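Local coordinates for protein fatty acid biosynthesis transcriptional regulator (Streptococcus pneumoniae, PDB 6JBX) that represses the pneumococcal fatty acid synthesis pathway as a DNA-binding regulator of the MarR family, working with acyl-ACP as co-repressor, at the interface of chains A and B. Coordinates in Å, arbitrary orientation; residue numbers count along the deposited sequence, not the author numbering. Chains: chain A/B, Fatty acid biosynthesis transcriptional regulator.

All three contacts join the two chains of the FabT dimer through the helical dimerisation region typical of MarR regulators. Measured between the centres of their C-alpha atoms, contacts 1 and 2 lie about 15 Å apart, contacts 1 and 3 about 17 Å, and contacts 2 and 3 about 20 Å. Each pairs helix 11-34 of one chain with the C-terminal helix of the other. Residues 24, 28 and 148 serve in both contact 2 and contact 3 with the chains exchanged, although the dimer is not exactly two-fold. Contact 3 also reaches the DNA-binding helix-turn-helix, which could couple dimer packing to its placement.

Contact 1: the interface of chains A and B. Residues chain A 9, 14, 17; chain B 138, 141-142.
A:Met9, in an extended stretch (phi/psi -65°/146°) just before helix 11-34, and A:Tyr17 on that helix face B:Gly138 and B:Thr142 of helix 131-149. In this MarR-family dimer the N-terminal part of one subunit thus packs on the C-terminal helix of the other. The sulfur of A:Met9 does the touching for its side chain, with SD 3.8 Å from the backbone O of B:Gly138 and 3.9 Å from the hydroxyl OG1 of B:Thr142. That hydroxyl bonds back to its own helix one turn earlier, B:Thr142 OG1 donating to B:Gly138 O over 2.8 Å, tilted from the carbonyl plane. This bond would hold the threonine's rotation, with OG1 kept beside the A:Tyr17 ring. OG1 comes in beyond CE2, 3.7 Å from it and near the ring plane, whereas the threonine CA, 4.0 Å from CE2, is set well off to one face. At the root of the ring, the tyrosine CB rests 4.0 Å from the branch carbon CG of B:Leu141. The leucine reaches it with CG anti to the backbone N (chi1 175°), and directs CD2 towards A:Ile14, whose CG2 is 4.2 Å away. A:Ile14 is also one of the residues lining the tridecane pocket.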
# COMPACT_ATOMS: atom_id res chain seq x y z
N MET A 9 11.75 -18.91 6.43
CA MET A 9 12.33 -17.64 6.87
C MET A 9 11.90 -17.37 8.32
O MET A 9 10.78 -17.66 8.72
CB MET A 9 11.80 -16.49 6.01
CG MET A 9 12.71 -16.06 4.90
SD MET A 9 11.96 -14.75 3.88
CE MET A 9 11.67 -13.53 5.15
N ILE A 14 10.39 -11.90 8.02
CA ILE A 14 9.14 -11.79 7.30
C ILE A 14 8.43 -10.48 7.70
O ILE A 14 7.98 -9.72 6.85
CB ILE A 14 8.24 -13.02 7.56
CG1 ILE A 14 8.86 -14.31 7.00
CG2 ILE A 14 6.88 -12.81 6.96
CD1 ILE A 14 8.02 -15.55 7.19
N TYR A 17 10.10 -7.41 6.41
CA TYR A 17 9.96 -7.16 4.99
C TYR A 17 8.53 -6.69 4.69
O TYR A 17 8.33 -5.70 3.93
CB TYR A 17 10.34 -8.40 4.18
CG TYR A 17 11.82 -8.70 4.15
CD1 TYR A 17 12.75 -7.81 4.66
CD2 TYR A 17 12.30 -9.88 3.58
CE1 TYR A 17 14.10 -8.10 4.63
CE2 TYR A 17 13.65 -10.16 3.49
CZ TYR A 17 14.55 -9.26 4.01
OH TYR A 17 15.87 -9.58 3.98
N GLY B 138 8.81 -16.83 -0.16
CA GLY B 138 9.88 -16.19 0.63
C GLY B 138 10.91 -15.48 -0.22
O GLY B 138 11.43 -14.37 0.13
N LEU B 141 9.25 -12.46 -1.75
CA LEU B 141 9.08 -11.38 -0.71
C LEU B 141 10.41 -10.67 -0.55
O LEU B 141 10.47 -9.42 -0.47
CB LEU B 141 8.62 -11.98 0.62
CG LEU B 141 8.51 -11.01 1.80
CD1 LEU B 141 7.40 -10.00 1.60
CD2 LEU B 141 8.23 -11.79 3.09
N THR B 142 11.48 -11.45 -0.50
CA THR B 142 12.80 -10.86 -0.37
C THR B 142 13.08 -9.95 -1.58
O THR B 142 13.60 -8.82 -1.44
CB THR B 142 13.86 -11.96 -0.23
OG1 THR B 142 13.54 -12.75 0.91
CG2 THR B 142 15.24 -11.39 -0.08

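Contact 2: the interface of chains A and B. Residues chain A 22, 144-145, 148; chain B 21, 24-25, 28, 125.
Helix 11-34 of chain B lies against the C-terminal helix 131-150 of chain A in the dimerisation region of the MarR fold, where A:Leu148 meets B:Ile21, B:Val25 and B:Ile28. The two methyls of A:Leu148 divide the work. CD1 packs 3.6 Å from CG2 of B:Ile21 and also touches B:Val25, whereas CD2 goes to CD1 of B:Ile28 at 3.8 Å. The leucine crosses both isoleucines at about a right angle. One turn back, the CG1 methylene of B:Ile21 presses on the backbone of A:Tyr145, 3.8 Å from its CA. CD2 of A:Leu144 meets the CG2 and CD1 methyls of the same isoleucine, while its CD1 branch lies 3.9 Å from CD1 of B:Ile125, on helix 105-127. A:Leu144 belongs to the tridecane pocket as well. B:Asn24 lays its amide near the ring of A:Tyr145, the planes 25° apart, with ND2 3.9 Å from ring atom CE1. On the far side of B:Val25, the ring of A:Phe22 offers its CE1 and CZ atoms. CG1 of the valine, anti to the backbone N (chi1 172°), sits above the plane of that ring, 3.6 Å from CE1.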
# COMPACT_ATOMS: atom_id res chain seq x y z
N PHE A 22 4.52 -2.64 3.00
CA PHE A 22 3.25 -1.99 3.19
C PHE A 22 3.39 -0.51 3.56
O PHE A 22 2.58 0.24 3.11
CB PHE A 22 2.36 -2.70 4.21
CG PHE A 22 1.65 -3.87 3.57
CD1 PHE A 22 0.44 -3.69 2.93
CD2 PHE A 22 2.20 -5.14 3.58
CE1 PHE A 22 -0.20 -4.75 2.32
CE2 PHE A 22 1.57 -6.20 2.94
CZ PHE A 22 0.37 -6.01 2.32
N LEU A 144 -2.88 -17.06 -1.88
CA LEU A 144 -2.85 -16.00 -0.90
C LEU A 144 -4.02 -15.04 -1.16
O LEU A 144 -4.73 -14.64 -0.21
CB LEU A 144 -1.49 -15.30 -0.94
CG LEU A 144 -1.38 -13.99 -0.15
CD1 LEU A 144 -1.78 -14.19 1.31
CD2 LEU A 144 0.04 -13.43 -0.21
N TYR A 145 -4.21 -14.70 -2.43
CA TYR A 145 -5.32 -13.86 -2.85
C TYR A 145 -6.65 -14.43 -2.36
O TYR A 145 -7.49 -13.68 -1.83
CB TYR A 145 -5.41 -13.74 -4.37
CG TYR A 145 -6.71 -13.12 -4.80
CD1 TYR A 145 -6.97 -11.77 -4.62
CD2 TYR A 145 -7.70 -13.90 -5.37
CE1 TYR A 145 -8.17 -11.21 -5.01
CE2 TYR A 145 -8.91 -13.35 -5.77
CZ TYR A 145 -9.15 -12.00 -5.58
OH TYR A 145 -10.35 -11.46 -5.95
N LEU A 148 -7.27 -14.23 1.37
CA LEU A 148 -7.62 -12.92 1.88
C LEU A 148 -9.05 -12.55 1.47
O LEU A 148 -9.78 -11.92 2.25
CB LEU A 148 -6.59 -11.89 1.42
CG LEU A 148 -5.20 -12.10 2.00
CD1 LEU A 148 -4.19 -11.25 1.26
CD2 LEU A 148 -5.14 -11.82 3.49
N ILE B 21 -4.13 -8.32 -3.54
CA ILE B 21 -3.70 -8.80 -2.25
C ILE B 21 -3.45 -7.59 -1.36
O ILE B 21 -3.96 -7.53 -0.26
CB ILE B 21 -2.45 -9.68 -2.39
CG1 ILE B 21 -2.82 -11.03 -3.02
CG2 ILE B 21 -1.75 -9.87 -1.05
CD1 ILE B 21 -1.63 -11.79 -3.57
N ASN B 24 -6.69 -6.05 -0.37
CA ASN B 24 -7.41 -6.84 0.62
C ASN B 24 -6.77 -6.69 2.00
O ASN B 24 -7.46 -6.64 3.02
CB ASN B 24 -7.46 -8.32 0.26
CG ASN B 24 -8.41 -8.59 -0.88
OD1 ASN B 24 -9.15 -7.69 -1.27
ND2 ASN B 24 -8.38 -9.79 -1.42
N VAL B 25 -5.45 -6.64 2.05
CA VAL B 25 -4.79 -6.51 3.35
C VAL B 25 -5.23 -5.20 4.03
O VAL B 25 -5.44 -5.21 5.23
CB VAL B 25 -3.26 -6.60 3.23
CG1 VAL B 25 -2.57 -6.27 4.54
CG2 VAL B 25 -2.83 -7.97 2.75
N ILE B 28 -8.71 -5.49 5.36
CA ILE B 28 -8.82 -6.35 6.55
C ILE B 28 -8.22 -5.61 7.76
O ILE B 28 -8.70 -5.80 8.87
CB ILE B 28 -8.14 -7.71 6.33
CG1 ILE B 28 -8.85 -8.51 5.25
CG2 ILE B 28 -8.04 -8.51 7.60
CD1 ILE B 28 -8.00 -9.67 4.71
N ILE B 125 -1.47 -18.12 7.38
CA ILE B 125 -1.26 -18.12 5.96
C ILE B 125 -0.17 -19.14 5.62
O ILE B 125 -0.32 -19.91 4.67
CB ILE B 125 -0.90 -16.70 5.48
CG1 ILE B 125 -2.13 -15.81 5.39
CG2 ILE B 125 -0.15 -16.76 4.17
CD1 ILE B 125 -1.83 -14.33 5.23

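Contact 3: the interface of chains A and B. Residues chain A 24, 27-28; chain B 68, 148, 151-152.
Across the MarR dimer interface, A:Asn24, A:Val27 and A:Ile28 of helix 11-34 pack against B:Met68 and the C-terminal end of chain B. B:Met68 occupies the turn between helices 60-67 and 71-84, the helix-turn-helix of the winged DNA-binding region, helix 71-84 being the recognition helix.

A hydrogen bond runs from the side-chain amino nitrogen NZ of B:Lys152 to the amide oxygen OD1 of A:Asn24, 2.8 Å long. It meets the carbonyl at a C=O...N angle of 128°, with the donor tilted 22° from the carbonyl plane. The lysine chain bends at three successive torsions to bring NZ round to this oxygen.

Van der Waals packing surrounds the bond. B:Met68 passes its thioether over the flat amide of A:Asn24 at about a right angle, SD 3.6 Å from the amide carbon CG, on the same face towards which NZ is tilted. A bend at chi3 (61°) then carries CE towards A:Ile28, 3.8 Å from its CG1. The backbone O of B:Met68 lies 3.4 Å from CG1 of A:Val27.

A:Ile28 has a second set of neighbours at the end of the B chain. Its CD1 approaches B:Leu148, 3.7 Å from CB, while its CG2 branch turns to B:Leu151, 3.6 Å from CD1. The aliphatic part of B:Lys152 also lies beside this isoleucine, CG being 4.0 Å from CD1.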
# COMPACT_ATOMS: atom_id res chain seq x y z
N ASN A 24 5.75 1.61 2.59
CA ASN A 24 6.48 2.49 1.66
C ASN A 24 6.08 2.31 0.17
O ASN A 24 6.44 3.18 -0.65
CB ASN A 24 7.98 2.36 1.82
CG ASN A 24 8.51 2.82 3.16
OD1 ASN A 24 9.55 2.33 3.59
ND2 ASN A 24 7.82 3.70 3.86
N VAL A 27 4.26 5.30 -1.55
CA VAL A 27 5.14 6.43 -1.61
C VAL A 27 6.20 6.26 -2.70
O VAL A 27 6.49 7.19 -3.42
CB VAL A 27 5.79 6.70 -0.24
CG1 VAL A 27 6.73 7.87 -0.32
CG2 VAL A 27 4.73 6.98 0.83
N ILE A 28 6.82 5.09 -2.80
CA ILE A 28 7.83 4.86 -3.81
C ILE A 28 7.21 4.96 -5.21
O ILE A 28 7.81 5.55 -6.10
CB ILE A 28 8.55 3.53 -3.57
CG1 ILE A 28 9.43 3.65 -2.33
CG2 ILE A 28 9.34 3.13 -4.82
CD1 ILE A 28 10.08 2.37 -1.89
N MET B 68 8.78 7.52 5.15
CA MET B 68 9.01 8.21 3.89
C MET B 68 7.94 9.29 3.70
O MET B 68 7.44 9.50 2.58
CB MET B 68 9.04 7.25 2.69
CG MET B 68 10.24 6.25 2.70
SD MET B 68 10.27 5.26 1.14
CE MET B 68 10.47 6.58 -0.07
N LEU B 148 12.09 -2.34 -3.78
CA LEU B 148 11.72 -1.08 -3.15
C LEU B 148 12.92 -0.46 -2.45
O LEU B 148 13.10 0.78 -2.57
CB LEU B 148 10.56 -1.30 -2.17
CG LEU B 148 9.29 -1.72 -2.88
CD1 LEU B 148 8.20 -2.04 -1.90
CD2 LEU B 148 8.89 -0.63 -3.88
N LEU B 151 15.08 1.55 -4.54
CA LEU B 151 14.56 2.80 -5.12
C LEU B 151 14.58 3.92 -4.07
O LEU B 151 14.28 5.06 -4.41
CB LEU B 151 13.14 2.58 -5.63
CG LEU B 151 12.96 1.79 -6.93
CD1 LEU B 151 11.52 1.37 -7.12
CD2 LEU B 151 13.41 2.60 -8.13
N LYS B 152 14.90 3.65 -2.82
CA LYS B 152 14.73 4.66 -1.78
C LYS B 152 15.78 5.78 -1.92
O LYS B 152 16.99 5.57 -1.87
CB LYS B 152 14.76 4.00 -0.40
CG LYS B 152 13.54 3.16 -0.06
CD LYS B 152 13.20 3.18 1.42
CE LYS B 152 13.07 1.83 2.09
NZ LYS B 152 11.67 1.32 2.14